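Glutathione S-transferase (Bombyx mori, PDB 5ZFG) probably conjugates glutathione to electrophilic compounds, as other glutathione transferases do, and metabolises the insecticide diazinon in the silkworm. Local coordinates at residues B[22-27]-B[80-85]; B[69-74]-B[97-102]; B[175-178]-B[182-185]. All coordinates share one frame; numbering follows the deposited sequence.

Contact 1. Residues B[22-27]-B[80-85]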
ATOM      1  N   VAL B  22     -16.834   4.827  11.666  1.00 11.90           N
ATOM      2  CA  VAL B  22     -17.835   5.783  12.135  1.00 12.22           C
ATOM      3  C   VAL B  22     -18.615   6.366  10.963  1.00 13.74           C
ATOM      4  O   VAL B  22     -19.851   6.433  10.997  1.00 14.94           O
ATOM      5  CB  VAL B  22     -17.152   6.876  12.985  1.00 12.94           C
ATOM      6  CG1 VAL B  22     -18.096   8.047  13.267  1.00 12.94           C
ATOM      7  CG2 VAL B  22     -16.623   6.276  14.279  1.00  9.45           C
ATOM      8  N   ALA B  23     -17.912   6.765   9.893  1.00 12.01           N
ATOM      9  CA  ALA B  23     -18.591   7.341   8.731  1.00 12.42           C
ATOM     10  C   ALA B  23     -19.551   6.345   8.095  1.00 16.75           C
ATOM     11  O   ALA B  23     -20.628   6.721   7.609  1.00 17.96           O
ATOM     12  CB  ALA B  23     -17.567   7.814   7.707  1.00 12.96           C
ATOM     13  N   LEU B  24     -19.186   5.071   8.093  1.00  9.92           N
ATOM     14  CA  LEU B  24     -20.013   4.034   7.490  1.00 13.77           C
ATOM     15  C   LEU B  24     -21.077   3.509   8.440  1.00 14.27           C
ATOM     16  O   LEU B  24     -21.896   2.673   8.029  1.00 13.28           O
ATOM     17  CB  LEU B  24     -19.137   2.875   7.016  1.00 11.95           C
ATOM     18  CG  LEU B  24     -18.261   3.226   5.809  1.00 16.30           C
ATOM     19  CD1 LEU B  24     -17.424   2.019   5.411  1.00 17.30           C
ATOM     20  CD2 LEU B  24     -19.131   3.680   4.663  1.00 20.29           C
ATOM     21  N   GLU B  25     -21.075   3.973   9.691  1.00 13.30           N
ATOM     22  CA  GLU B  25     -22.017   3.516  10.709  1.00 13.74           C
ATOM     23  C   GLU B  25     -21.920   2.009  10.937  1.00 13.31           C
ATOM     24  O   GLU B  25     -22.925   1.332  11.138  1.00 15.27           O
ATOM     25  CB  GLU B  25     -23.453   3.917  10.341  1.00 21.45           C
ATOM     26  CG  GLU B  25     -23.562   5.350   9.855  1.00 24.00           C
ATOM     27  CD  GLU B  25     -25.003   5.820   9.755  1.00 29.34           C
ATOM     28  OE1 GLU B  25     -25.599   5.694   8.667  1.00 30.54           O
ATOM     29  OE2 GLU B  25     -25.535   6.291  10.779  1.00 34.82           O
ATOM     30  N   VAL B  26     -20.701   1.478  10.916  1.00 12.33           N
ATOM     31  CA  VAL B  26     -20.452   0.074  11.213  1.00 10.87           C
ATOM     32  C   VAL B  26     -20.092  -0.024  12.693  1.00 14.87           C
ATOM     33  O   VAL B  26     -19.091   0.583  13.115  1.00 15.96           O
ATOM     34  CB  VAL B  26     -19.339  -0.509  10.329  1.00 10.12           C
ATOM     35  CG1 VAL B  26     -19.029  -1.919  10.755  1.00  9.50           C
ATOM     36  CG2 VAL B  26     -19.745  -0.476   8.851  1.00 14.82           C
ATOM     37  N   PRO B  27     -20.885  -0.711  13.514  1.00 17.92           N
ATOM     38  CA  PRO B  27     -20.582  -0.764  14.951  1.00 18.17           C
ATOM     39  C   PRO B  27     -19.370  -1.641  15.228  1.00 15.96           C
ATOM     40  O   PRO B  27     -19.158  -2.660  14.568  1.00 13.64           O
ATOM     41  CB  PRO B  27     -21.859  -1.358  15.561  1.00 20.19           C
ATOM     42  CG  PRO B  27     -22.917  -1.149  14.510  1.00 23.51           C
ATOM     43  CD  PRO B  27     -22.185  -1.334  13.214  1.00 16.68           C
ATOM     44  N   PRO B  80     -20.843  -1.832   0.129  1.00 14.33           N
ATOM     45  CA  PRO B  80     -20.256  -1.894  -1.226  1.00 16.22           C
ATOM     46  C   PRO B  80     -20.767  -0.824  -2.167  1.00 20.81           C
ATOM     47  O   PRO B  80     -20.035  -0.413  -3.074  1.00 26.94           O
ATOM     48  CB  PRO B  80     -20.635  -3.300  -1.720  1.00 17.09           C
ATOM     49  CG  PRO B  80     -21.773  -3.720  -0.855  1.00 18.48           C
ATOM     50  CD  PRO B  80     -21.517  -3.091   0.487  1.00 15.59           C
ATOM     51  N   GLY B  81     -21.985  -0.341  -1.976  1.00 19.26           N
ATOM     52  CA  GLY B  81     -22.459   0.733  -2.817  1.00 19.76           C
ATOM     53  C   GLY B  81     -22.114   2.130  -2.358  1.00 19.78           C
ATOM     54  O   GLY B  81     -22.589   3.087  -2.974  1.00 20.29           O
ATOM     55  N   SER B  82     -21.279   2.296  -1.290  1.00 16.65           N
ATOM     56  CA  SER B  82     -21.054   3.635  -0.748  1.00 16.25           C
ATOM     57  C   SER B  82     -20.072   4.427  -1.611  1.00 16.40           C
ATOM     58  O   SER B  82     -19.062   3.883  -2.074  1.00 13.20           O
ATOM     59  CB  SER B  82     -20.518   3.568   0.680  1.00 13.95           C
ATOM     60  OG  SER B  82     -20.084   4.852   1.110  1.00 14.60           O
ATOM     61  N   PRO B  83     -20.328   5.725  -1.802  1.00 12.58           N
ATOM     62  CA  PRO B  83     -19.361   6.584  -2.494  1.00 17.19           C
ATOM     63  C   PRO B  83     -18.066   6.776  -1.728  1.00 13.77           C
ATOM     64  O   PRO B  83     -17.114   7.326  -2.299  1.00 13.84           O
ATOM     65  CB  PRO B  83     -20.106   7.918  -2.637  1.00 20.96           C
ATOM     66  CG  PRO B  83     -21.539   7.607  -2.373  1.00 21.79           C
ATOM     67  CD  PRO B  83     -21.535   6.468  -1.404  1.00 22.44           C
ATOM     68  N   LEU B  84     -18.001   6.358  -0.464  1.00 13.69           N
ATOM     69  CA  LEU B  84     -16.737   6.410   0.266  1.00 10.90           C
ATOM     70  C   LEU B  84     -15.684   5.499  -0.373  1.00 10.74           C
ATOM     71  O   LEU B  84     -14.488   5.697  -0.143  1.00 11.09           O
ATOM     72  CB  LEU B  84     -16.957   6.020   1.730  1.00 12.96           C
ATOM     73  CG  LEU B  84     -15.986   6.481   2.815  1.00 15.51           C
ATOM     74  CD1 LEU B  84     -15.956   7.993   2.970  1.00 12.25           C
ATOM     75  CD2 LEU B  84     -16.347   5.854   4.138  1.00 19.98           C
ATOM     76  N   TYR B  85     -16.104   4.515  -1.170  1.00 10.98           N
ATOM     77  CA  TYR B  85     -15.176   3.674  -1.938  1.00  8.09           C
ATOM     78  C   TYR B  85     -15.859   3.306  -3.247  1.00  6.86           C
ATOM     79  O   TYR B  85     -16.467   2.235  -3.374  1.00  8.46           O
ATOM     80  CB  TYR B  85     -14.775   2.422  -1.153  1.00  8.54           C
ATOM     81  CG  TYR B  85     -13.561   1.653  -1.681  1.00  7.69           C
ATOM     82  CD1 TYR B  85     -12.574   2.280  -2.440  1.00  9.67           C
ATOM     83  CD2 TYR B  85     -13.416   0.297  -1.404  1.00  8.86           C
ATOM     84  CE1 TYR B  85     -11.460   1.569  -2.921  1.00  9.65           C
ATOM     85  CE2 TYR B  85     -12.307  -0.422  -1.848  1.00  8.10           C
ATOM     86  CZ  TYR B  85     -11.332   0.214  -2.616  1.00  6.52           C
ATOM     87  OH  TYR B  85     -10.253  -0.535  -3.058  1.00  6.18           O
TER
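The Schellman motif that ends helix 12-23, in the thioredoxin-like N-terminal domain, brings A23 and L24 against S82 and L84 of the loop leading into helix 89-114. E25 has a positive phi (59°), and its N bonds back to V22 O at 3.0 Å. The contact is almost wholly apolar and converges on one methyl: L84 CD2 lies 3.6 Å from L24 CD2 and 3.7 Å from L24 CG, while A23 CB stands at its margin, 4.3 Å from the same L84 CD2. L84 reaches this place because its CG is anti to the backbone N (chi1 -157°), on a CB that already faces the helix end. I74 of helix 67-78 packs on L24, and L156 and I158 pack on L84. Shortening L24 to an alanine would remove both its methyls, and L84 CD2 would probably lose its closest partner across the contact, with a gap left beside I74. The facing loop is folded by a type I turn from S82 to Y85 combined with an ST turn: S82 OG, 3.9 Å from L24 CD2, accepts from L84 N at 3.0 Å with an N-H...O angle of 162°.

Contact 2. Residues B[69-74]-B[97-102]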
ATOM      1  N   ALA B  69      -5.742  -1.954   3.774  1.00  3.09           N
ATOM      2  CA  ALA B  69      -6.565  -3.120   3.454  1.00  2.97           C
ATOM      3  C   ALA B  69      -7.799  -3.193   4.349  1.00  4.46           C
ATOM      4  O   ALA B  69      -8.872  -3.625   3.904  1.00  4.95           O
ATOM      5  CB  ALA B  69      -5.729  -4.387   3.599  1.00  4.02           C
ATOM      6  N   ILE B  70      -7.659  -2.794   5.621  1.00  4.38           N
ATOM      7  CA  ILE B  70      -8.826  -2.755   6.511  1.00  6.19           C
ATOM      8  C   ILE B  70      -9.852  -1.756   5.992  1.00  6.00           C
ATOM      9  O   ILE B  70     -11.054  -2.054   5.941  1.00  5.10           O
ATOM     10  CB  ILE B  70      -8.408  -2.420   7.955  1.00  5.01           C
ATOM     11  CG1 ILE B  70      -7.496  -3.514   8.532  1.00  7.98           C
ATOM     12  CG2 ILE B  70      -9.677  -2.257   8.845  1.00  4.85           C
ATOM     13  CD1 ILE B  70      -6.850  -3.110   9.868  1.00  6.61           C
ATOM     14  N   LEU B  71      -9.393  -0.568   5.566  1.00  4.50           N
ATOM     15  CA  LEU B  71     -10.300   0.432   5.001  1.00  5.21           C
ATOM     16  C   LEU B  71     -11.054  -0.123   3.793  1.00  5.76           C
ATOM     17  O   LEU B  71     -12.280   0.040   3.666  1.00  5.00           O
ATOM     18  CB  LEU B  71      -9.526   1.691   4.604  1.00  5.16           C
ATOM     19  CG  LEU B  71      -8.925   2.546   5.733  1.00  3.30           C
ATOM     20  CD1 LEU B  71      -8.053   3.650   5.180  1.00  5.68           C
ATOM     21  CD2 LEU B  71     -10.058   3.125   6.573  1.00  8.31           C
ATOM     22  N   GLN B  72     -10.335  -0.782   2.891  1.00  3.99           N
ATOM     23  CA  GLN B  72     -10.975  -1.349   1.702  1.00  5.35           C
ATOM     24  C   GLN B  72     -11.980  -2.440   2.072  1.00  6.64           C
ATOM     25  O   GLN B  72     -13.073  -2.520   1.487  1.00  6.56           O
ATOM     26  CB  GLN B  72      -9.889  -1.876   0.761  1.00  4.31           C
ATOM     27  CG  GLN B  72      -9.035  -0.723   0.199  1.00  5.66           C
ATOM     28  CD  GLN B  72      -7.684  -1.161  -0.334  1.00 13.32           C
ATOM     29  OE1 GLN B  72      -7.093  -2.118   0.156  1.00  6.34           O
ATOM     30  NE2 GLN B  72      -7.181  -0.439  -1.343  1.00 11.72           N
ATOM     31  N   TYR B  73     -11.645  -3.254   3.073  1.00  4.69           N
ATOM     32  CA  TYR B  73     -12.491  -4.387   3.440  1.00  6.88           C
ATOM     33  C   TYR B  73     -13.788  -3.922   4.090  1.00  7.31           C
ATOM     34  O   TYR B  73     -14.862  -4.433   3.766  1.00  6.83           O
ATOM     35  CB  TYR B  73     -11.726  -5.312   4.378  1.00  5.22           C
ATOM     36  CG  TYR B  73     -12.590  -6.357   5.077  1.00  7.13           C
ATOM     37  CD1 TYR B  73     -13.116  -7.422   4.366  1.00 10.00           C
ATOM     38  CD2 TYR B  73     -12.867  -6.260   6.429  1.00 11.38           C
ATOM     39  CE1 TYR B  73     -13.900  -8.379   4.989  1.00 10.47           C
ATOM     40  CE2 TYR B  73     -13.663  -7.209   7.068  1.00 10.47           C
ATOM     41  CZ  TYR B  73     -14.168  -8.266   6.333  1.00 10.55           C
ATOM     42  OH  TYR B  73     -14.940  -9.231   6.948  1.00 16.66           O
ATOM     43  N   ILE B  74     -13.704  -2.940   4.989  1.00  6.59           N
ATOM     44  CA  ILE B  74     -14.908  -2.445   5.652  1.00  7.41           C
ATOM     45  C   ILE B  74     -15.912  -1.929   4.623  1.00 11.53           C
ATOM     46  O   ILE B  74     -17.124  -2.185   4.723  1.00  8.80           O
ATOM     47  CB  ILE B  74     -14.528  -1.366   6.687  1.00  7.24           C
ATOM     48  CG1 ILE B  74     -13.817  -2.006   7.878  1.00 10.23           C
ATOM     49  CG2 ILE B  74     -15.774  -0.606   7.134  1.00 14.18           C
ATOM     50  CD1 ILE B  74     -14.237  -3.403   8.178  1.00 19.99           C
ATOM     51  N   HIS B  97      -4.843   4.556  -5.439  1.00  5.89           N
ATOM     52  CA  HIS B  97      -3.567   5.240  -5.589  1.00  5.12           C
ATOM     53  C   HIS B  97      -3.267   6.117  -4.382  1.00  6.65           C
ATOM     54  O   HIS B  97      -2.158   6.094  -3.831  1.00  5.55           O
ATOM     55  CB  HIS B  97      -3.547   6.117  -6.834  1.00  5.40           C
ATOM     56  CG  HIS B  97      -2.322   6.966  -6.865  1.00  7.43           C
ATOM     57  ND1 HIS B  97      -2.251   8.186  -6.229  1.00 10.48           N
ATOM     58  CD2 HIS B  97      -1.073   6.702  -7.317  1.00  7.44           C
ATOM     59  CE1 HIS B  97      -1.020   8.660  -6.332  1.00 11.56           C
ATOM     60  NE2 HIS B  97      -0.288   7.780  -6.993  1.00  8.78           N
ATOM     61  N   ARG B  98      -4.248   6.926  -3.974  1.00  7.70           N
ATOM     62  CA  ARG B  98      -4.018   7.840  -2.864  1.00  6.50           C
ATOM     63  C   ARG B  98      -3.720   7.080  -1.572  1.00  3.73           C
ATOM     64  O   ARG B  98      -2.916   7.540  -0.754  1.00  4.26           O
ATOM     65  CB  ARG B  98      -5.221   8.782  -2.697  1.00  6.54           C
ATOM     66  CG  ARG B  98      -5.514   9.709  -3.896  1.00  7.22           C
ATOM     67  CD  ARG B  98      -4.383  10.687  -4.215  1.00  8.67           C
ATOM     68  NE  ARG B  98      -4.833  11.642  -5.230  1.00 14.97           N
ATOM     69  CZ  ARG B  98      -4.747  11.441  -6.541  1.00 11.50           C
ATOM     70  NH1 ARG B  98      -4.193  10.334  -7.021  1.00  8.83           N
ATOM     71  NH2 ARG B  98      -5.216  12.356  -7.379  1.00 13.48           N
ATOM     72  N   LEU B  99      -4.315   5.896  -1.394  1.00  5.85           N
ATOM     73  CA  LEU B  99      -3.982   5.057  -0.246  1.00  4.67           C
ATOM     74  C   LEU B  99      -2.525   4.599  -0.312  1.00  6.35           C
ATOM     75  O   LEU B  99      -1.789   4.685   0.673  1.00  6.33           O
ATOM     76  CB  LEU B  99      -4.918   3.844  -0.195  1.00  4.56           C
ATOM     77  CG  LEU B  99      -6.378   4.115   0.211  1.00  5.01           C
ATOM     78  CD1 LEU B  99      -7.240   2.849   0.068  1.00  5.45           C
ATOM     79  CD2 LEU B  99      -6.469   4.664   1.668  1.00  5.65           C
ATOM     80  N   CYS B 100      -2.099   4.115  -1.483  1.00  5.88           N
ATOM     81  CA  CYS B 100      -0.714   3.685  -1.655  1.00  5.21           C
ATOM     82  C   CYS B 100       0.255   4.847  -1.463  1.00  4.20           C
ATOM     83  O   CYS B 100       1.311   4.689  -0.839  1.00  6.87           O
ATOM     84  CB  CYS B 100      -0.522   3.076  -3.050  1.00  4.30           C
ATOM     85  SG  CYS B 100      -1.326   1.475  -3.281  1.00  9.40           S
ATOM     86  N   PHE B 101      -0.098   6.017  -2.012  1.00  4.11           N
ATOM     87  CA  PHE B 101       0.745   7.210  -1.925  1.00  4.33           C
ATOM     88  C   PHE B 101       0.934   7.635  -0.474  1.00  6.58           C
ATOM     89  O   PHE B 101       2.037   8.003  -0.066  1.00  7.83           O
ATOM     90  CB  PHE B 101       0.107   8.337  -2.755  1.00  5.86           C
ATOM     91  CG  PHE B 101       0.671   9.732  -2.471  1.00  6.53           C
ATOM     92  CD1 PHE B 101       1.981  10.033  -2.766  1.00  9.01           C
ATOM     93  CD2 PHE B 101      -0.144  10.734  -1.948  1.00  7.06           C
ATOM     94  CE1 PHE B 101       2.508  11.307  -2.517  1.00  9.15           C
ATOM     95  CE2 PHE B 101       0.369  12.017  -1.689  1.00  9.25           C
ATOM     96  CZ  PHE B 101       1.698  12.296  -1.980  1.00 10.08           C
ATOM     97  N   ASN B 102      -0.119   7.544   0.339  1.00  5.61           N
ATOM     98  CA  ASN B 102       0.066   7.846   1.756  1.00  5.51           C
ATOM     99  C   ASN B 102       1.012   6.858   2.417  1.00  4.80           C
ATOM    100  O   ASN B 102       1.904   7.251   3.180  1.00  7.76           O
ATOM    101  CB  ASN B 102      -1.268   7.855   2.505  1.00  3.90           C
ATOM    102  CG  ASN B 102      -1.087   8.328   3.925  1.00  7.08           C
ATOM    103  OD1 ASN B 102      -0.865   9.513   4.148  1.00  8.14           O
ATOM    104  ND2 ASN B 102      -1.143   7.407   4.892  1.00  5.40           N
TER
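Q72 NE2, which gives a weak hydrogen bond to N96 OD1, an atom also hydrogen-bonded to Y85 OH, lies against L99 CD1 at 3.6 Å. The same methyl is 4.0 Å from Q72 CG and 4.1 Å from Q72 CD, so that CG and the amide, with NE2 nearest, lie along it. The two side chains run past each other in opposite directions. Q72 is extended beyond CG (chi2 160°), which carries its polar group toward helix 89-114 while CG gives the methyl one apolar neighbour. The other L99 methyl turns to a second partner: L99 CD2 meets L71 CD1 at 4.0 Å. The two methyls of L99 thus take different partners, one an amide-bearing chain and the other a leucine.

The contact spans the interface between the two domains of the glutathione transferase fold, since helix 67-78 belongs to the thioredoxin-like domain and helix 89-114 opens the all-helical one. P162 of helix 160-172 packs on both L71 and L99, extending the apolar patch, and a weak bond from N68 ND2 to L99 O adds a polar tie between the same two helices. The second subunit approaches as well: its N96 packs on Q72, and H97 NE2, two residues before L99, forms a hydrogen bond with Q51 OE1 of that subunit.

Contact 3. Residues B[175-178]-B[182-185]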
ATOM      1  N   PHE B 175       3.638  23.129  12.244  1.00 18.64           N
ATOM      2  CA  PHE B 175       4.252  23.256  10.928  1.00 17.58           C
ATOM      3  C   PHE B 175       3.323  24.051  10.023  1.00 21.33           C
ATOM      4  O   PHE B 175       2.177  23.649   9.799  1.00 19.77           O
ATOM      5  CB  PHE B 175       4.507  21.860  10.357  1.00 21.72           C
ATOM      6  CG  PHE B 175       5.391  21.833   9.134  1.00 18.40           C
ATOM      7  CD1 PHE B 175       4.920  22.282   7.906  1.00 18.05           C
ATOM      8  CD2 PHE B 175       6.678  21.315   9.211  1.00 19.13           C
ATOM      9  CE1 PHE B 175       5.723  22.246   6.776  1.00 19.88           C
ATOM     10  CE2 PHE B 175       7.492  21.273   8.092  1.00 27.31           C
ATOM     11  CZ  PHE B 175       7.014  21.743   6.870  1.00 23.48           C
ATOM     12  N   ASP B 176       3.804  25.177   9.501  1.00 20.48           N
ATOM     13  CA  ASP B 176       2.994  25.989   8.600  1.00 24.74           C
ATOM     14  C   ASP B 176       3.030  25.388   7.199  1.00 17.15           C
ATOM     15  O   ASP B 176       4.097  25.318   6.574  1.00 21.36           O
ATOM     16  CB  ASP B 176       3.496  27.433   8.584  1.00 22.33           C
ATOM     17  CG  ASP B 176       2.825  28.286   7.512  1.00 28.09           C
ATOM     18  OD1 ASP B 176       1.647  28.047   7.155  1.00 26.23           O
ATOM     19  OD2 ASP B 176       3.496  29.213   7.016  1.00 44.94           O
ATOM     20  N   PHE B 177       1.871  24.956   6.705  1.00 19.78           N
ATOM     21  CA  PHE B 177       1.761  24.449   5.343  1.00 20.73           C
ATOM     22  C   PHE B 177       0.728  25.244   4.551  1.00 21.38           C
ATOM     23  O   PHE B 177       0.184  24.756   3.559  1.00 20.07           O
ATOM     24  CB  PHE B 177       1.461  22.941   5.314  1.00 21.62           C
ATOM     25  CG  PHE B 177       0.265  22.494   6.146  1.00 16.79           C
ATOM     26  CD1 PHE B 177      -0.979  22.306   5.551  1.00 17.01           C
ATOM     27  CD2 PHE B 177       0.407  22.184   7.497  1.00 18.43           C
ATOM     28  CE1 PHE B 177      -2.080  21.866   6.301  1.00 20.19           C
ATOM     29  CE2 PHE B 177      -0.684  21.740   8.254  1.00 15.90           C
ATOM     30  CZ  PHE B 177      -1.924  21.579   7.662  1.00 14.20           C
ATOM     31  N   SER B 178       0.475  26.493   4.964  1.00 21.30           N
ATOM     32  CA  SER B 178      -0.566  27.295   4.322  1.00 21.51           C
ATOM     33  C   SER B 178      -0.202  27.693   2.898  1.00 21.43           C
ATOM     34  O   SER B 178      -1.101  27.979   2.098  1.00 24.94           O
ATOM     35  CB  SER B 178      -0.869  28.551   5.153  1.00 23.05           C
ATOM     36  OG  SER B 178       0.298  29.327   5.339  1.00 21.84           O
ATOM     37  N   LYS B 182      -4.295  24.389  -1.843  1.00 18.36           N
ATOM     38  CA  LYS B 182      -5.373  23.419  -1.948  1.00 19.11           C
ATOM     39  C   LYS B 182      -5.351  22.434  -0.784  1.00 17.66           C
ATOM     40  O   LYS B 182      -6.411  22.056  -0.275  1.00 16.40           O
ATOM     41  CB  LYS B 182      -5.290  22.703  -3.296  1.00 21.69           C
ATOM     42  CG  LYS B 182      -5.291  23.683  -4.478  1.00 24.23           C
ATOM     43  CD  LYS B 182      -5.294  22.961  -5.814  1.00 31.39           C
ATOM     44  CE  LYS B 182      -5.577  23.920  -6.964  1.00 33.23           C
ATOM     45  NZ  LYS B 182      -6.888  24.621  -6.811  1.00 32.30           N
ATOM     46  N   ILE B 183      -4.163  22.016  -0.339  1.00 16.77           N
ATOM     47  CA  ILE B 183      -4.092  21.177   0.858  1.00 15.83           C
ATOM     48  C   ILE B 183      -4.720  21.901   2.043  1.00 17.66           C
ATOM     49  O   ILE B 183      -5.592  21.363   2.733  1.00 17.10           O
ATOM     50  CB  ILE B 183      -2.640  20.778   1.171  1.00 15.67           C
ATOM     51  CG1 ILE B 183      -2.068  19.850   0.095  1.00 14.30           C
ATOM     52  CG2 ILE B 183      -2.572  20.083   2.524  1.00 13.91           C
ATOM     53  CD1 ILE B 183      -0.608  19.466   0.359  1.00 13.37           C
ATOM     54  N   HIS B 184      -4.281  23.139   2.293  1.00 18.01           N
ATOM     55  CA  HIS B 184      -4.774  23.887   3.447  1.00 18.13           C
ATOM     56  C   HIS B 184      -6.296  24.003   3.419  1.00 15.14           C
ATOM     57  O   HIS B 184      -6.962  23.795   4.440  1.00 21.05           O
ATOM     58  CB  HIS B 184      -4.114  25.271   3.486  1.00 23.26           C
ATOM     59  CG  HIS B 184      -4.363  26.026   4.755  1.00 26.86           C
ATOM     60  ND1 HIS B 184      -5.442  26.868   4.920  1.00 32.50           N
ATOM     61  CD2 HIS B 184      -3.676  26.059   5.921  1.00 25.91           C
ATOM     62  CE1 HIS B 184      -5.408  27.389   6.134  1.00 31.45           C
ATOM     63  NE2 HIS B 184      -4.348  26.912   6.763  1.00 27.15           N
ATOM     64  N   LYS B 185      -6.869  24.304   2.252  1.00 18.38           N
ATOM     65  CA  LYS B 185      -8.321  24.394   2.133  1.00 17.97           C
ATOM     66  C   LYS B 185      -8.983  23.039   2.365  1.00 22.44           C
ATOM     67  O   LYS B 185      -9.956  22.936   3.118  1.00 20.06           O
ATOM     68  CB  LYS B 185      -8.688  24.953   0.756  1.00 24.34           C
ATOM     69  CG  LYS B 185     -10.172  25.098   0.495  1.00 22.03           C
ATOM     70  CD  LYS B 185     -10.858  25.973   1.529  1.00 38.18           C
ATOM     71  CE  LYS B 185     -12.255  26.375   1.054  1.00 36.80           C
ATOM     72  NZ  LYS B 185     -12.518  25.934  -0.352  1.00 30.85           N
TER
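F177 and I183 meet with their side chains at about a right angle, the ring offering CD1 to I183 CG2 at 4.1 Å. F177 holds CG between its backbone N and carbonyl carbon (chi1 53°), and this turn of the side chain brings the ring's end nearer the helix than its CB direction alone would. Next to this pair S178 approaches the imidazole of H184. Its CB stands 4.3 Å from the centroid of the H184 ring and 30° from the ring normal, an off-centre CH-pi contact. The closest approaches are made at one ring carbon, with H184 CD2 lying 3.7 Å from S178 CA and 3.8 Å from S178 CB.

An Asx turn holds S178 in place: D176 OD1 accepts two bonds from it, S178 OG at 2.6 Å through the syn lone pair, and S178 N at 2.9 Å from well above the carboxylate plane. The carboxylate, with OD1 6.1 Å from H184 NE2, could modestly favour a protonated imidazole.

The bend thus folds back on the helix it leads into, joining consecutive elements of the C-terminal domain. The carboxylate of E140, on helix 126-146, accepts from K182 N and I183 N in the first turn of helix 181-193, while F177 meets Y187 edge-to-face and reaches T167 and L170 of helix 160-172.

In the fold
Contacts 1 and 2 are buried and both join the thioredoxin-like part of the chain to what follows it. They touch, L24 packing on I74 and Y85 on Q72, so that helix 67-78 is common ground to both, and their segments alternate along the chain. Contact 3 follows later in sequence, lies within the helical domain and is only partly buried, its nearest atoms about 8 Å from contact 2. The chemistry follows the setting. Leucine methyls dominate the first two, although contact 2 adds an amide near the subunit interface, whereas contact 3 pairs aromatic and aliphatic groups on its inner side with a serine, a histidine and a carboxylate toward the surface.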